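Local coordinates for putative capsular polysaccharide biosynthesis protein (Streptococcus pneumoniae serotype 4, PDB 6EWJ) that is probably a pyridoxal phosphate-dependent sugar aminotransferase of the DegT/DnrJ/EryC1 family, essential in the biosynthesis of pneumococcal teichoic acid, at residues 159-171 against 220-232. Numbering follows the deposited sequence.
Sequences TASSKWQKAFNRI and NPVIDDEEMYKEF
Lys163 and Trp164 reach from helix 163-168 to the carboxylate of Glu231, one to each oxygen. Trp164 NE1 donates to Glu231 OE1 at 2.7 Å, nearly straight at 173° and in the indole plane. Lys163 NZ forms a salt bridge to Glu231 OE2 at 2.7 Å and a second to Glu227 OE2 (2.9 Å), one turn earlier on helix 225-236. Each donor meets its Glu231 oxygen on the syn side, somewhat out of plane; this grip probably limits carboxylate rotation. The lysine bend (chi3 82°) lays its CE against one indole face. Met228 CE covers the opposite face in a CH-pi contact, 3.4 Å from the centroid of the six-membered ring of Trp164. Met228 SD lies over the five-membered ring, a Met-aromatic contact. Ala167 CB meets Val222 CG2 at 3.6 Å, and Ile223 CD1 touches Phe168 CZ at 3.8 Å. An Asx turn, Asn220 OD1 to Val222 N, shapes the loop carrying Val222 and Ile223. This peripheral packing on the large domain, consistent with a fold type I aminotransferase, lies away from the cofactor site. It ties the helix before strand 172-177 to the loop and helix after strand 213-217. Val74 of helix 64-74 touches Trp164 and Met228.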
loop_
_atom_site.group_PDB
_atom_site.type_symbol
_atom_site.label_atom_id
_atom_site.label_comp_id
_atom_site.label_asym_id
_atom_site.label_seq_id
_atom_site.Cartn_x
_atom_site.Cartn_y
_atom_site.Cartn_z
ATOM N N THR A 159 12.913 -4.686 -28.747
ATOM C CA THR A 159 13.879 -5.707 -28.362
ATOM C C THR A 159 13.510 -6.124 -26.953
ATOM O O THR A 159 13.743 -5.378 -26.008
ATOM C CB THR A 159 15.331 -5.205 -28.422
ATOM O OG1 THR A 159 15.724 -5.049 -29.793
ATOM C CG2 THR A 159 16.302 -6.195 -27.747
ATOM N N ALA A 160 12.932 -7.311 -26.830
ATOM C CA ALA A 160 12.550 -7.850 -25.539
ATOM C C ALA A 160 13.764 -7.939 -24.582
ATOM O O ALA A 160 14.859 -8.266 -25.014
ATOM C CB ALA A 160 11.901 -9.214 -25.727
ATOM N N SER A 161 13.565 -7.632 -23.294
ATOM C CA SER A 161 14.602 -7.867 -22.263
ATOM C C SER A 161 14.014 -8.353 -20.935
ATOM O O SER A 161 14.514 -8.025 -19.879
ATOM C CB SER A 161 15.443 -6.604 -22.058
ATOM O OG SER A 161 14.658 -5.543 -21.562
ATOM N N SER A 162 12.967 -9.168 -21.006
ATOM C CA SER A 162 12.428 -9.863 -19.836
ATOM C C SER A 162 11.520 -10.985 -20.322
ATOM O O SER A 162 11.137 -10.992 -21.501
ATOM C CB SER A 162 11.613 -8.915 -18.953
ATOM O OG SER A 162 10.342 -8.631 -19.530
ATOM N N LYS A 163 11.157 -11.896 -19.418
ATOM C CA LYS A 163 10.263 -12.992 -19.741
ATOM C C LYS A 163 9.012 -12.509 -20.477
ATOM O O LYS A 163 8.762 -12.900 -21.618
ATOM C CB LYS A 163 9.854 -13.756 -18.487
ATOM C CG LYS A 163 8.912 -14.927 -18.770
ATOM C CD LYS A 163 8.695 -15.813 -17.557
ATOM C CE LYS A 163 7.653 -15.243 -16.626
ATOM N NZ LYS A 163 7.455 -16.110 -15.418
ATOM N N TRP A 164 8.256 -11.635 -19.835
ATOM C CA TRP A 164 6.972 -11.209 -20.373
ATOM C C TRP A 164 7.124 -10.324 -21.604
ATOM O O TRP A 164 6.319 -10.417 -22.527
ATOM C CB TRP A 164 6.112 -10.550 -19.297
ATOM C CG TRP A 164 5.670 -11.508 -18.254
ATOM C CD1 TRP A 164 5.995 -11.478 -16.929
ATOM C CD2 TRP A 164 4.857 -12.681 -18.444
ATOM N NE1 TRP A 164 5.432 -12.551 -16.277
ATOM C CE2 TRP A 164 4.733 -13.309 -17.184
ATOM C CE3 TRP A 164 4.232 -13.267 -19.557
ATOM C CZ2 TRP A 164 3.975 -14.477 -16.998
ATOM C CZ3 TRP A 164 3.489 -14.428 -19.376
ATOM C CH2 TRP A 164 3.367 -15.019 -18.096
ATOM N N GLN A 165 8.184 -9.525 -21.672
ATOM C CA GLN A 165 8.438 -8.733 -22.895
ATOM C C GLN A 165 8.708 -9.609 -24.114
ATOM O O GLN A 165 8.327 -9.249 -25.232
ATOM C CB GLN A 165 9.611 -7.771 -22.716
ATOM C CG GLN A 165 9.338 -6.630 -21.746
ATOM C CD GLN A 165 10.621 -5.886 -21.393
ATOM O OE1 GLN A 165 11.526 -5.757 -22.221
ATOM N NE2 GLN A 165 10.728 -5.451 -20.146
ATOM N N LYS A 166 9.434 -10.708 -23.903
ATOM C CA LYS A 166 9.652 -11.689 -24.978
ATOM C C LYS A 166 8.366 -12.331 -25.434
ATOM O O LYS A 166 8.222 -12.598 -26.612
ATOM C CB LYS A 166 10.717 -12.738 -24.656
ATOM C CG LYS A 166 11.430 -13.286 -25.877
ATOM C CD LYS A 166 12.729 -14.067 -25.604
ATOM C CE LYS A 166 13.620 -13.609 -24.434
ATOM N NZ LYS A 166 13.288 -14.283 -23.147
ATOM N N ALA A 167 7.448 -12.584 -24.501
ATOM C CA ALA A 167 6.174 -13.268 -24.807
ATOM C C ALA A 167 5.348 -12.452 -25.829
ATOM O O ALA A 167 4.853 -12.959 -26.836
ATOM C CB ALA A 167 5.395 -13.505 -23.503
ATOM N N PHE A 168 5.138 -11.194 -25.488
ATOM C CA PHE A 168 4.500 -10.228 -26.383
ATOM C C PHE A 168 5.264 -9.980 -27.676
ATOM O O PHE A 168 4.714 -10.020 -28.775
ATOM C CB PHE A 168 4.227 -8.947 -25.554
ATOM C CG PHE A 168 3.022 -9.054 -24.680
ATOM C CD1 PHE A 168 3.136 -9.481 -23.361
ATOM C CD2 PHE A 168 1.755 -8.794 -25.183
ATOM C CE1 PHE A 168 2.016 -9.591 -22.568
ATOM C CE2 PHE A 168 0.632 -8.899 -24.391
ATOM C CZ PHE A 168 0.769 -9.296 -23.074
ATOM N N ASN A 169 6.545 -9.749 -27.517
ATOM C CA ASN A 169 7.435 -9.318 -28.551
ATOM C C ASN A 169 7.131 -8.002 -29.301
ATOM O O ASN A 169 7.536 -7.801 -30.447
ATOM C CB ASN A 169 7.857 -10.436 -29.518
ATOM C CG ASN A 169 9.358 -10.392 -29.788
ATOM O OD1 ASN A 169 9.816 -9.987 -30.862
ATOM N ND2 ASN A 169 10.140 -10.717 -28.754
ATOM N N ARG A 170 6.468 -7.111 -28.583
ATOM C CA ARG A 170 6.130 -5.792 -29.048
ATOM C C ARG A 170 5.915 -4.892 -27.820
ATOM O O ARG A 170 5.959 -5.364 -26.668
ATOM C CB ARG A 170 4.859 -5.859 -29.908
ATOM C CG ARG A 170 3.650 -6.553 -29.261
ATOM C CD ARG A 170 2.345 -6.098 -29.931
ATOM N NE ARG A 170 1.153 -6.794 -29.420
ATOM C CZ ARG A 170 0.473 -6.456 -28.325
ATOM N NH1 ARG A 170 0.863 -5.445 -27.555
ATOM N NH2 ARG A 170 -0.604 -7.149 -27.974
ATOM N N ILE A 171 5.650 -3.618 -28.071
ATOM C CA ILE A 171 5.232 -2.681 -27.025
ATOM C C ILE A 171 3.947 -3.198 -26.390
ATOM O O ILE A 171 3.024 -3.588 -27.093
ATOM C CB ILE A 171 5.022 -1.252 -27.588
ATOM C CG1 ILE A 171 6.364 -0.643 -28.008
ATOM C CG2 ILE A 171 4.403 -0.330 -26.537
ATOM C CD1 ILE A 171 6.274 0.541 -28.941
ATOM N N ASN A 220 -4.859 -13.985 -23.487
ATOM C CA ASN A 220 -3.848 -14.068 -24.513
ATOM C C ASN A 220 -3.190 -15.439 -24.395
ATOM O O ASN A 220 -2.759 -15.823 -23.302
ATOM C CB ASN A 220 -2.823 -12.945 -24.334
ATOM C CG ASN A 220 -1.879 -12.812 -25.519
ATOM O OD1 ASN A 220 -1.377 -13.816 -26.049
ATOM N ND2 ASN A 220 -1.630 -11.572 -25.948
ATOM N N PRO A 221 -3.090 -16.183 -25.504
ATOM C CA PRO A 221 -2.444 -17.494 -25.436
ATOM C C PRO A 221 -1.026 -17.518 -24.844
ATOM O O PRO A 221 -0.659 -18.541 -24.283
ATOM C CB PRO A 221 -2.440 -17.952 -26.905
ATOM C CG PRO A 221 -3.660 -17.329 -27.476
ATOM C CD PRO A 221 -3.706 -15.957 -26.833
ATOM N N VAL A 222 -0.262 -16.418 -24.933
ATOM C CA VAL A 222 1.104 -16.395 -24.411
ATOM C C VAL A 222 1.138 -16.168 -22.901
ATOM O O VAL A 222 2.189 -16.262 -22.293
ATOM C CB VAL A 222 2.074 -15.344 -25.124
ATOM C CG1 VAL A 222 1.934 -15.237 -26.653
ATOM C CG2 VAL A 222 2.008 -13.939 -24.521
ATOM N N ILE A 223 0.003 -15.866 -22.277
ATOM C CA ILE A 223 -0.052 -15.746 -20.828
ATOM C C ILE A 223 -0.776 -16.951 -20.183
ATOM O O ILE A 223 -1.951 -17.198 -20.449
ATOM C CB ILE A 223 -0.768 -14.476 -20.412
ATOM C CG1 ILE A 223 0.058 -13.264 -20.892
ATOM C CG2 ILE A 223 -0.990 -14.407 -18.906
ATOM C CD1 ILE A 223 -0.656 -11.949 -20.716
ATOM N N ASP A 224 -0.063 -17.625 -19.288
ATOM C CA ASP A 224 -0.664 -18.564 -18.331
ATOM C C ASP A 224 -1.286 -17.720 -17.226
ATOM O O ASP A 224 -0.560 -17.068 -16.444
ATOM C CB ASP A 224 0.418 -19.504 -17.794
ATOM C CG ASP A 224 -0.098 -20.499 -16.767
ATOM O OD1 ASP A 224 -1.035 -20.201 -15.996
ATOM O OD2 ASP A 224 0.441 -21.619 -16.763
ATOM N N ASP A 225 -2.627 -17.721 -17.166
ATOM C CA ASP A 225 -3.353 -16.798 -16.256
ATOM C C ASP A 225 -3.096 -17.065 -14.763
ATOM O O ASP A 225 -3.002 -16.122 -13.973
ATOM C CB ASP A 225 -4.856 -16.836 -16.522
ATOM C CG ASP A 225 -5.208 -16.397 -17.927
ATOM O OD1 ASP A 225 -4.648 -15.366 -18.383
ATOM O OD2 ASP A 225 -6.036 -17.074 -18.566
ATOM N N GLU A 226 -2.968 -18.335 -14.380
ATOM C CA GLU A 226 -2.666 -18.675 -12.969
ATOM C C GLU A 226 -1.261 -18.248 -12.588
ATOM O O GLU A 226 -1.050 -17.739 -11.468
ATOM C CB GLU A 226 -2.867 -20.168 -12.677
ATOM C CG GLU A 226 -4.312 -20.624 -12.622
ATOM C CD GLU A 226 -5.146 -19.937 -11.547
ATOM O OE1 GLU A 226 -4.640 -19.567 -10.473
ATOM O OE2 GLU A 226 -6.355 -19.752 -11.777
ATOM N N GLU A 227 -0.300 -18.466 -13.496
ATOM C CA GLU A 227 1.108 -18.062 -13.267
ATOM C C GLU A 227 1.190 -16.530 -13.131
ATOM O O GLU A 227 1.875 -16.008 -12.245
ATOM C CB GLU A 227 2.011 -18.574 -14.404
ATOM C CG GLU A 227 3.485 -18.164 -14.362
ATOM C CD GLU A 227 4.259 -18.607 -15.606
ATOM O OE1 GLU A 227 3.792 -19.508 -16.351
ATOM O OE2 GLU A 227 5.359 -18.060 -15.865
ATOM N N MET A 228 0.489 -15.818 -14.014
ATOM C CA MET A 228 0.510 -14.345 -14.014
ATOM C C MET A 228 -0.132 -13.817 -12.738
ATOM O O MET A 228 0.362 -12.896 -12.114
ATOM C CB MET A 228 -0.235 -13.793 -15.237
ATOM C CG MET A 228 -0.289 -12.287 -15.327
ATOM S SD MET A 228 1.324 -11.468 -15.555
ATOM C CE MET A 228 1.608 -11.711 -17.296
ATOM N N TYR A 229 -1.247 -14.431 -12.365
ATOM C CA TYR A 229 -1.958 -14.083 -11.136
ATOM C C TYR A 229 -1.032 -14.279 -9.968
ATOM O O TYR A 229 -0.903 -13.394 -9.142
ATOM C CB TYR A 229 -3.201 -14.956 -10.939
ATOM C CG TYR A 229 -3.987 -14.688 -9.659
ATOM C CD1 TYR A 229 -4.877 -13.613 -9.566
ATOM C CD2 TYR A 229 -3.837 -15.498 -8.551
ATOM C CE1 TYR A 229 -5.606 -13.374 -8.423
ATOM C CE2 TYR A 229 -4.560 -15.256 -7.379
ATOM C CZ TYR A 229 -5.443 -14.207 -7.331
ATOM O OH TYR A 229 -6.147 -13.933 -6.182
ATOM N N LYS A 230 -0.389 -15.439 -9.899
ATOM C CA LYS A 230 0.560 -15.730 -8.798
ATOM C C LYS A 230 1.749 -14.710 -8.692
ATOM O O LYS A 230 2.134 -14.301 -7.578
ATOM C CB LYS A 230 1.056 -17.170 -8.921
ATOM C CG LYS A 230 1.935 -17.629 -7.787
ATOM C CD LYS A 230 2.209 -19.149 -7.809
ATOM C CE LYS A 230 3.402 -19.427 -6.815
ATOM N NZ LYS A 230 3.066 -19.130 -5.385
ATOM N N GLU A 231 2.252 -14.228 -9.823
ATOM C CA GLU A 231 3.335 -13.213 -9.832
ATOM C C GLU A 231 2.903 -11.868 -9.238
ATOM O O GLU A 231 3.670 -11.218 -8.509
ATOM C CB GLU A 231 3.903 -12.992 -11.252
ATOM C CG GLU A 231 4.914 -14.077 -11.641
ATOM C CD GLU A 231 5.463 -13.988 -13.069
ATOM O OE1 GLU A 231 5.674 -12.884 -13.574
ATOM O OE2 GLU A 231 5.675 -15.069 -13.687
ATOM N N PHE A 232 1.686 -11.439 -9.530
ATOM C CA PHE A 232 1.143 -10.204 -8.903
ATOM C C PHE A 232 0.974 -10.371 -7.401
ATOM O O PHE A 232 1.313 -9.463 -6.606
ATOM C CB PHE A 232 -0.197 -9.808 -9.485
ATOM C CG PHE A 232 -0.109 -9.035 -10.756
ATOM C CD1 PHE A 232 -0.014 -7.675 -10.741
ATOM C CD2 PHE A 232 -0.142 -9.676 -11.975
ATOM C CE1 PHE A 232 0.066 -6.961 -11.937
ATOM C CE2 PHE A 232 -0.087 -8.966 -13.165
ATOM C CZ PHE A 232 0.029 -7.611 -13.149
#